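Local structure of diaminopimelate decarboxylase (Psychromonas ingrahamii, 4XG1) at residues 2-15 / 30-42. The protein probably catalyses the pyridoxal-phosphate-dependent decarboxylation of meso-diaminopimelate to L-lysine, the last step of lysine biosynthesis, and works as a homodimer. Numbering follows the deposited sequence.
Sequences DHFNYQNDGRLFVE and AYIYSRATIERHW. With TME (propane), chain S.
Glu15 sets its CG anti to its own carbonyl carbon (chi1 -60°) and runs extended from there, which carries the carboxylate to the first turn of helix 35-49, while Ser34 turns OG anti to its backbone N (chi1 162°) to meet it. Glu15 OE2 takes two bonds: Ser34 OG donates to the anti lone pair of that oxygen at 2.6 Å, and Ala36 N donates to it at 2.7 Å from the syn side, somewhat out of the carboxylate plane. The other oxygen, OE1, is held by Gly397 N. Ser34 is the N-cap of the helix, its OG accepting from Thr37 N at 2.8 Å, so the carboxylate sits where the helix dipole would probably favour its negative charge. With an alanine in place of Glu15, Ala36 N would probably lose its acceptor and the Ser34 hydroxyl would be less firmly fixed. The Glu15 bonds join the N-terminal hairpin of strands 4-6 and 12-14 to the junction where strand 30-34 of the mixed beta-sheet domain passes into helix 35-49, which leads to the TIM barrel. His3 lies beside the first turn of that helix: Ala36 CB makes a CH-pi contact over one ring face, 3.6 Å from the centroid, and at the ring edge ND1 shares a hydrogen bond of 3.1 Å with Thr37 OG1. Arg40 NH1 approaches His3 CE1 obliquely, the guanidinium tilted 34° from the ring. Earlier along strand 30-34, Phe4 brings CZ to 3.6 Å from Ile32 O, and Val14 CG2 rests against Ile32 CG2, with Val19 of helix 19-26 touching both Val14 and Ile32.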
ATOM      1  N   ASP B   2      23.505   3.187 -13.382  1.00 55.33           N
ATOM      2  CA  ASP B   2      22.750   1.969 -13.847  1.00 57.20           C
ATOM      3  C   ASP B   2      22.879   1.593 -15.361  1.00 52.17           C
ATOM      4  O   ASP B   2      23.510   2.306 -16.167  1.00 49.54           O
ATOM      5  CB  ASP B   2      21.265   2.087 -13.419  1.00 57.62           C
ATOM      6  CG  ASP B   2      20.557   3.316 -14.002  1.00 56.22           C
ATOM      7  OD1 ASP B   2      20.692   3.629 -15.211  1.00 57.41           O
ATOM      8  OD2 ASP B   2      19.852   3.983 -13.208  1.00 59.14           O
ATOM      9  N   HIS B   3      22.294   0.447 -15.725  1.00 46.63           N
ATOM     10  CA  HIS B   3      22.361  -0.075 -17.095  1.00 44.19           C
ATOM     11  C   HIS B   3      21.077   0.194 -17.894  1.00 41.22           C
ATOM     12  O   HIS B   3      20.755  -0.526 -18.846  1.00 41.54           O
ATOM     13  CB  HIS B   3      22.675  -1.560 -17.064  1.00 44.47           C
ATOM     14  CG  HIS B   3      24.018  -1.883 -16.481  1.00 46.58           C
ATOM     15  ND1 HIS B   3      24.295  -1.748 -15.139  1.00 47.79           N
ATOM     16  CD2 HIS B   3      25.151  -2.364 -17.049  1.00 46.68           C
ATOM     17  CE1 HIS B   3      25.536  -2.133 -14.902  1.00 45.79           C
ATOM     18  NE2 HIS B   3      26.077  -2.514 -16.043  1.00 46.32           N
ATOM     19  N   PHE B   4      20.347   1.234 -17.503  1.00 38.63           N
ATOM     20  CA  PHE B   4      19.238   1.733 -18.286  1.00 38.15           C
ATOM     21  C   PHE B   4      19.803   2.901 -19.044  1.00 43.08           C
ATOM     22  O   PHE B   4      20.090   3.927 -18.457  1.00 51.13           O
ATOM     23  CB  PHE B   4      18.059   2.154 -17.391  1.00 35.21           C
ATOM     24  CG  PHE B   4      17.448   1.009 -16.632  1.00 32.54           C
ATOM     25  CD1 PHE B   4      16.485   0.216 -17.218  1.00 30.50           C
ATOM     26  CD2 PHE B   4      17.850   0.714 -15.342  1.00 30.87           C
ATOM     27  CE1 PHE B   4      15.936  -0.850 -16.540  1.00 30.12           C
ATOM     28  CE2 PHE B   4      17.293  -0.351 -14.649  1.00 31.14           C
ATOM     29  CZ  PHE B   4      16.332  -1.131 -15.256  1.00 30.10           C
ATOM     30  N   ASN B   5      19.945   2.739 -20.353  1.00 48.15           N
ATOM     31  CA  ASN B   5      20.740   3.642 -21.186  1.00 48.70           C
ATOM     32  C   ASN B   5      20.112   3.820 -22.567  1.00 46.30           C
ATOM     33  O   ASN B   5      19.759   2.846 -23.223  1.00 41.19           O
ATOM     34  CB  ASN B   5      22.160   3.070 -21.343  1.00 50.37           C
ATOM     35  CG  ASN B   5      22.889   2.902 -20.015  1.00 54.13           C
ATOM     36  OD1 ASN B   5      23.425   1.829 -19.731  1.00 51.22           O
ATOM     37  ND2 ASN B   5      22.902   3.950 -19.186  1.00 57.31           N
ATOM     38  N   TYR B   6      19.951   5.069 -22.983  1.00 46.44           N
ATOM     39  CA  TYR B   6      19.502   5.371 -24.335  1.00 47.85           C
ATOM     40  C   TYR B   6      20.647   5.057 -25.302  1.00 54.30           C
ATOM     41  O   TYR B   6      21.830   5.130 -24.935  1.00 63.19           O
ATOM     42  CB  TYR B   6      19.122   6.840 -24.465  1.00 44.54           C
ATOM     43  CG  TYR B   6      17.762   7.203 -23.901  1.00 38.78           C
ATOM     44  CD1 TYR B   6      16.610   6.719 -24.480  1.00 36.54           C
ATOM     45  CD2 TYR B   6      17.637   8.079 -22.831  1.00 36.46           C
ATOM     46  CE1 TYR B   6      15.363   7.076 -23.993  1.00 36.90           C
ATOM     47  CE2 TYR B   6      16.393   8.457 -22.342  1.00 34.14           C
ATOM     48  CZ  TYR B   6      15.259   7.943 -22.914  1.00 33.69           C
ATOM     49  OH  TYR B   6      14.017   8.284 -22.440  1.00 32.96           O
ATOM     50  N   GLN B   7      20.322   4.675 -26.528  1.00 53.71           N
ATOM     51  CA  GLN B   7      21.370   4.346 -27.479  1.00 53.36           C
ATOM     52  C   GLN B   7      21.391   5.279 -28.676  1.00 57.00           C
ATOM     53  O   GLN B   7      20.456   6.076 -28.852  1.00 51.10           O
ATOM     54  CB  GLN B   7      21.250   2.892 -27.874  1.00 50.46           C
ATOM     55  CG  GLN B   7      21.539   1.998 -26.683  1.00 48.94           C
ATOM     56  CD  GLN B   7      22.053   0.646 -27.082  1.00 48.46           C
ATOM     57  OE1 GLN B   7      21.862   0.214 -28.209  1.00 49.78           O
ATOM     58  NE2 GLN B   7      22.707  -0.040 -26.155  1.00 51.36           N
ATOM     59  N   ASN B   8      22.467   5.208 -29.477  1.00 62.08           N
ATOM     60  CA  ASN B   8      22.622   6.103 -30.646  1.00 60.34           C
ATOM     61  C   ASN B   8      21.361   5.965 -31.490  1.00 57.15           C
ATOM     62  O   ASN B   8      20.832   6.945 -32.023  1.00 54.81           O
ATOM     63  CB  ASN B   8      23.889   5.780 -31.444  1.00 58.15           C
ATOM     64  N   ASP B   9      20.855   4.739 -31.537  1.00 54.29           N
ATOM     65  CA  ASP B   9      19.505   4.440 -32.009  1.00 59.76           C
ATOM     66  C   ASP B   9      18.393   5.431 -31.559  1.00 56.36           C
ATOM     67  O   ASP B   9      17.526   5.783 -32.353  1.00 56.56           O
ATOM     68  CB  ASP B   9      19.146   3.031 -31.526  1.00 64.00           C
ATOM     69  CG  ASP B   9      18.044   2.394 -32.336  1.00 68.46           C
ATOM     70  OD1 ASP B   9      17.200   3.124 -32.908  1.00 60.54           O
ATOM     71  OD2 ASP B   9      18.035   1.144 -32.395  1.00 69.36           O
ATOM     72  N   GLY B  10      18.421   5.855 -30.290  1.00 56.47           N
ATOM     73  CA  GLY B  10      17.345   6.668 -29.661  1.00 52.78           C
ATOM     74  C   GLY B  10      16.497   5.868 -28.655  1.00 51.90           C
ATOM     75  O   GLY B  10      15.756   6.430 -27.847  1.00 48.01           O
ATOM     76  N   ARG B  11      16.624   4.545 -28.714  1.00 47.78           N
ATOM     77  CA  ARG B  11      15.768   3.635 -27.993  1.00 41.23           C
ATOM     78  C   ARG B  11      16.397   3.323 -26.655  1.00 36.72           C
ATOM     79  O   ARG B  11      17.619   3.220 -26.565  1.00 32.20           O
ATOM     80  CB  ARG B  11      15.644   2.316 -28.743  1.00 42.17           C
ATOM     81  CG  ARG B  11      14.898   2.363 -30.073  1.00 42.61           C
ATOM     82  CD  ARG B  11      14.708   0.946 -30.628  1.00 40.74           C
ATOM     83  NE  ARG B  11      15.992   0.252 -30.862  1.00 41.72           N
ATOM     84  CZ  ARG B  11      16.153  -1.067 -31.005  1.00 39.32           C
ATOM     85  NH1 ARG B  11      15.116  -1.896 -30.943  1.00 40.44           N
ATOM     86  NH2 ARG B  11      17.365  -1.561 -31.209  1.00 36.71           N
ATOM     87  N   LEU B  12      15.548   3.156 -25.630  1.00 33.11           N
ATOM     88  CA  LEU B  12      16.011   2.868 -24.275  1.00 29.94           C
ATOM     89  C   LEU B  12      16.302   1.392 -24.097  1.00 26.81           C
ATOM     90  O   LEU B  12      15.541   0.546 -24.526  1.00 26.93           O
ATOM     91  CB  LEU B  12      14.990   3.339 -23.240  1.00 31.48           C
ATOM     92  CG  LEU B  12      15.394   3.171 -21.762  1.00 32.10           C
ATOM     93  CD1 LEU B  12      16.514   4.126 -21.356  1.00 32.11           C
ATOM     94  CD2 LEU B  12      14.179   3.379 -20.878  1.00 32.24           C
ATOM     95  N   PHE B  13      17.428   1.094 -23.474  1.00 25.53           N
ATOM     96  CA  PHE B  13      17.876  -0.269 -23.338  1.00 24.71           C
ATOM     97  C   PHE B  13      18.090  -0.553 -21.894  1.00 25.08           C
ATOM     98  O   PHE B  13      18.379   0.333 -21.114  1.00 27.06           O
ATOM     99  CB  PHE B  13      19.232  -0.475 -24.026  1.00 27.56           C
ATOM    100  CG  PHE B  13      19.143  -1.085 -25.408  1.00 26.84           C
ATOM    101  CD1 PHE B  13      18.377  -0.476 -26.410  1.00 26.97           C
ATOM    102  CD2 PHE B  13      19.836  -2.259 -25.707  1.00 25.67           C
ATOM    103  CE1 PHE B  13      18.298  -1.034 -27.676  1.00 25.67           C
ATOM    104  CE2 PHE B  13      19.745  -2.823 -26.968  1.00 24.88           C
ATOM    105  CZ  PHE B  13      18.989  -2.207 -27.953  1.00 23.74           C
ATOM    106  N   VAL B  14      17.956  -1.816 -21.553  1.00 25.18           N
ATOM    107  CA  VAL B  14      18.223  -2.272 -20.241  1.00 24.25           C
ATOM    108  C   VAL B  14      19.232  -3.359 -20.453  1.00 23.61           C
ATOM    109  O   VAL B  14      18.925  -4.382 -21.053  1.00 22.58           O
ATOM    110  CB  VAL B  14      16.952  -2.793 -19.480  1.00 24.44           C
ATOM    111  CG1 VAL B  14      16.054  -3.648 -20.363  1.00 23.80           C
ATOM    112  CG2 VAL B  14      17.372  -3.550 -18.213  1.00 23.89           C
ATOM    113  N   GLU B  15      20.445  -3.117 -19.963  1.00 23.91           N
ATOM    114  CA  GLU B  15      21.594  -3.943 -20.310  1.00 23.79           C
ATOM    115  C   GLU B  15      21.539  -4.155 -21.843  1.00 24.30           C
ATOM    116  O   GLU B  15      21.375  -3.178 -22.592  1.00 25.53           O
ATOM    117  CB  GLU B  15      21.586  -5.214 -19.474  1.00 22.78           C
ATOM    118  CG  GLU B  15      21.663  -4.892 -17.987  1.00 23.09           C
ATOM    119  CD  GLU B  15      21.866  -6.095 -17.085  1.00 24.08           C
ATOM    120  OE1 GLU B  15      22.255  -7.180 -17.598  1.00 25.38           O
ATOM    121  OE2 GLU B  15      21.625  -5.962 -15.860  1.00 22.50           O
ATOM    122  N   ALA B  30       4.680  -3.067 -15.921  1.00 10.85           N
ATOM    123  CA  ALA B  30       5.723  -4.050 -15.671  1.00 10.60           C
ATOM    124  C   ALA B  30       6.909  -3.429 -14.982  1.00 10.28           C
ATOM    125  O   ALA B  30       7.389  -2.371 -15.375  1.00 10.83           O
ATOM    126  CB  ALA B  30       6.170  -4.669 -16.969  1.00 10.43           C
ATOM    127  N   TYR B  31       7.366  -4.078 -13.929  1.00 10.13           N
ATOM    128  CA  TYR B  31       8.613  -3.684 -13.287  1.00 10.14           C
ATOM    129  C   TYR B  31       9.723  -4.397 -14.004  1.00 10.18           C
ATOM    130  O   TYR B  31       9.594  -5.597 -14.289  1.00  9.49           O
ATOM    131  CB  TYR B  31       8.632  -4.101 -11.818  1.00  9.62           C
ATOM    132  CG  TYR B  31       7.972  -3.097 -10.893  1.00  9.48           C
ATOM    133  CD1 TYR B  31       8.660  -1.954 -10.478  1.00  9.03           C
ATOM    134  CD2 TYR B  31       6.688  -3.322 -10.379  1.00  9.09           C
ATOM    135  CE1 TYR B  31       8.084  -1.046  -9.636  1.00  8.86           C
ATOM    136  CE2 TYR B  31       6.121  -2.417  -9.510  1.00  8.76           C
ATOM    137  CZ  TYR B  31       6.811  -1.286  -9.150  1.00  8.88           C
ATOM    138  OH  TYR B  31       6.266  -0.365  -8.255  1.00  9.31           O
ATOM    139  N   ILE B  32      10.810  -3.670 -14.261  1.00 10.32           N
ATOM    140  CA  ILE B  32      11.961  -4.260 -14.916  1.00 11.17           C
ATOM    141  C   ILE B  32      13.218  -3.987 -14.146  1.00 11.22           C
ATOM    142  O   ILE B  32      13.491  -2.831 -13.801  1.00 11.34           O
ATOM    143  CB  ILE B  32      12.114  -3.694 -16.337  1.00 12.27           C
ATOM    144  CG1 ILE B  32      10.922  -4.116 -17.188  1.00 12.81           C
ATOM    145  CG2 ILE B  32      13.377  -4.246 -17.007  1.00 12.76           C
ATOM    146  CD1 ILE B  32      10.883  -3.487 -18.561  1.00 13.64           C
ATOM    147  N   TYR B  33      13.971  -5.035 -13.874  1.00 11.66           N
ATOM    148  CA  TYR B  33      15.160  -4.932 -13.029  1.00 12.71           C
ATOM    149  C   TYR B  33      16.426  -5.325 -13.789  1.00 14.44           C
ATOM    150  O   TYR B  33      16.406  -6.260 -14.599  1.00 14.01           O
ATOM    151  CB  TYR B  33      15.031  -5.837 -11.817  1.00 12.56           C
ATOM    152  CG  TYR B  33      13.787  -5.606 -10.966  1.00 12.99           C
ATOM    153  CD1 TYR B  33      13.508  -4.376 -10.406  1.00 13.13           C
ATOM    154  CD2 TYR B  33      12.882  -6.650 -10.722  1.00 13.81           C
ATOM    155  CE1 TYR B  33      12.374  -4.180  -9.645  1.00 13.34           C
ATOM    156  CE2 TYR B  33      11.745  -6.461  -9.978  1.00 13.53           C
ATOM    157  CZ  TYR B  33      11.495  -5.224  -9.433  1.00 13.55           C
ATOM    158  OH  TYR B  33      10.363  -5.040  -8.665  1.00 13.62           O
ATOM    159  N   SER B  34      17.511  -4.585 -13.531  1.00 16.15           N
ATOM    160  CA  SER B  34      18.850  -4.877 -14.057  1.00 16.82           C
ATOM    161  C   SER B  34      19.640  -5.746 -13.129  1.00 16.11           C
ATOM    162  O   SER B  34      19.975  -5.335 -12.051  1.00 15.80           O
ATOM    163  CB  SER B  34      19.643  -3.588 -14.267  1.00 17.56           C
ATOM    164  OG  SER B  34      21.041  -3.862 -14.363  1.00 18.99           O
ATOM    165  N   ARG B  35      19.967  -6.951 -13.552  1.00 18.38           N
ATOM    166  CA  ARG B  35      20.837  -7.826 -12.734  1.00 20.47           C
ATOM    167  C   ARG B  35      22.205  -7.190 -12.456  1.00 21.68           C
ATOM    168  O   ARG B  35      22.696  -7.215 -11.332  1.00 19.91           O
ATOM    169  CB  ARG B  35      21.114  -9.133 -13.436  1.00 22.75           C
ATOM    170  CG  ARG B  35      22.197  -9.881 -12.701  1.00 25.54           C
ATOM    171  CD  ARG B  35      22.508 -11.219 -13.316  1.00 29.15           C
ATOM    172  NE  ARG B  35      23.311 -11.997 -12.371  1.00 33.03           N
ATOM    173  CZ  ARG B  35      23.742 -13.237 -12.587  1.00 38.15           C
ATOM    174  NH1 ARG B  35      23.451 -13.864 -13.731  1.00 43.10           N
ATOM    175  NH2 ARG B  35      24.466 -13.848 -11.659  1.00 38.23           N
ATOM    176  N   ALA B  36      22.797  -6.615 -13.506  1.00 21.30           N
ATOM    177  CA  ALA B  36      24.109  -6.014 -13.407  1.00 21.30           C
ATOM    178  C   ALA B  36      24.086  -4.846 -12.420  1.00 20.08           C
ATOM    179  O   ALA B  36      24.976  -4.728 -11.584  1.00 21.47           O
ATOM    180  CB  ALA B  36      24.573  -5.526 -14.773  1.00 22.63           C
ATOM    181  N   THR B  37      23.082  -3.989 -12.511  1.00 18.00           N
ATOM    182  CA  THR B  37      22.992  -2.872 -11.600  1.00 17.40           C
ATOM    183  C   THR B  37      22.858  -3.330 -10.165  1.00 19.23           C
ATOM    184  O   THR B  37      23.446  -2.751  -9.283  1.00 19.54           O
ATOM    185  CB  THR B  37      21.801  -2.005 -11.919  1.00 17.69           C
ATOM    186  OG1 THR B  37      21.855  -1.617 -13.301  1.00 17.33           O
ATOM    187  CG2 THR B  37      21.773  -0.758 -11.015  1.00 17.27           C
ATOM    188  N   ILE B  38      22.092  -4.393  -9.921  1.00 20.44           N
ATOM    189  CA  ILE B  38      21.925  -4.892  -8.553  1.00 20.98           C
ATOM    190  C   ILE B  38      23.262  -5.363  -7.999  1.00 22.87           C
ATOM    191  O   ILE B  38      23.650  -5.059  -6.853  1.00 23.25           O
ATOM    192  CB  ILE B  38      20.915  -6.065  -8.494  1.00 19.12           C
ATOM    193  CG1 ILE B  38      19.516  -5.550  -8.812  1.00 18.59           C
ATOM    194  CG2 ILE B  38      20.912  -6.720  -7.137  1.00 18.83           C
ATOM    195  CD1 ILE B  38      18.542  -6.628  -9.188  1.00 18.16           C
ATOM    196  N   GLU B  39      23.958  -6.143  -8.818  1.00 25.58           N
ATOM    197  CA  GLU B  39      25.238  -6.728  -8.426  1.00 25.63           C
ATOM    198  C   GLU B  39      26.286  -5.631  -8.219  1.00 23.29           C
ATOM    199  O   GLU B  39      26.948  -5.584  -7.212  1.00 21.06           O
ATOM    200  CB  GLU B  39      25.661  -7.749  -9.481  1.00 26.42           C
ATOM    201  CG  GLU B  39      24.822  -9.018  -9.351  1.00 26.71           C
ATOM    202  CD  GLU B  39      25.147 -10.111 -10.349  1.00 25.93           C
ATOM    203  OE1 GLU B  39      25.738  -9.817 -11.422  1.00 26.14           O
ATOM    204  OE2 GLU B  39      24.764 -11.263 -10.062  1.00 22.77           O
ATOM    205  N   ARG B  40      26.381  -4.729  -9.161  1.00 24.25           N
ATOM    206  CA  ARG B  40      27.323  -3.643  -9.041  1.00 27.24           C
ATOM    207  C   ARG B  40      27.092  -2.900  -7.744  1.00 28.49           C
ATOM    208  O   ARG B  40      28.052  -2.615  -7.016  1.00 30.05           O
ATOM    209  CB  ARG B  40      27.193  -2.698 -10.198  1.00 29.35           C
ATOM    210  CG  ARG B  40      28.318  -1.718 -10.306  1.00 33.50           C
ATOM    211  CD  ARG B  40      28.101  -0.878 -11.543  1.00 38.75           C
ATOM    212  NE  ARG B  40      27.179   0.217 -11.282  1.00 46.10           N
ATOM    213  CZ  ARG B  40      26.580   0.967 -12.215  1.00 57.48           C
ATOM    214  NH1 ARG B  40      26.758   0.727 -13.520  1.00 55.84           N
ATOM    215  NH2 ARG B  40      25.787   1.974 -11.830  1.00 59.10           N
ATOM    216  N   HIS B  41      25.826  -2.603  -7.440  1.00 26.96           N
ATOM    217  CA  HIS B  41      25.505  -1.793  -6.261  1.00 23.94           C
ATOM    218  C   HIS B  41      25.790  -2.524  -4.961  1.00 21.90           C
ATOM    219  O   HIS B  41      26.247  -1.912  -4.014  1.00 20.80           O
ATOM    220  CB  HIS B  41      24.072  -1.280  -6.299  1.00 24.12           C
ATOM    221  CG  HIS B  41      23.874  -0.107  -7.209  1.00 24.68           C
ATOM    222  ND1 HIS B  41      22.627   0.358  -7.544  1.00 25.42           N
ATOM    223  CD2 HIS B  41      24.757   0.680  -7.877  1.00 26.86           C
ATOM    224  CE1 HIS B  41      22.746   1.401  -8.354  1.00 27.67           C
ATOM    225  NE2 HIS B  41      24.031   1.608  -8.587  1.00 27.31           N
ATOM    226  N   TRP B  42      25.588  -3.832  -4.925  1.00 21.79           N
ATOM    227  CA  TRP B  42      25.901  -4.590  -3.720  1.00 22.19           C
ATOM    228  C   TRP B  42      27.415  -4.642  -3.535  1.00 26.24           C
ATOM    229  O   TRP B  42      27.916  -4.528  -2.433  1.00 25.75           O
ATOM    230  CB  TRP B  42      25.354  -6.006  -3.802  1.00 20.54           C
ATOM    231  CG  TRP B  42      25.554  -6.786  -2.538  1.00 19.26           C
ATOM    232  CD1 TRP B  42      24.687  -6.900  -1.498  1.00 19.74           C
ATOM    233  CD2 TRP B  42      26.699  -7.572  -2.186  1.00 18.82           C
ATOM    234  NE1 TRP B  42      25.208  -7.728  -0.517  1.00 18.57           N
ATOM    235  CE2 TRP B  42      26.448  -8.141  -0.927  1.00 18.21           C
ATOM    236  CE3 TRP B  42      27.919  -7.850  -2.826  1.00 18.66           C
ATOM    237  CZ2 TRP B  42      27.352  -8.960  -0.307  1.00 19.17           C
ATOM    238  CZ3 TRP B  42      28.815  -8.665  -2.208  1.00 17.49           C
ATOM    239  CH2 TRP B  42      28.531  -9.224  -0.975  1.00 18.77           C
TER
HETATM  240  C1  TME S 507      27.509  -7.675 -13.213  1.00 25.19           C
HETATM  241  C2  TME S 507      27.743  -6.446 -12.300  1.00 25.65           C
HETATM  242  C3  TME S 507      27.913  -5.104 -13.028  1.00 24.45           C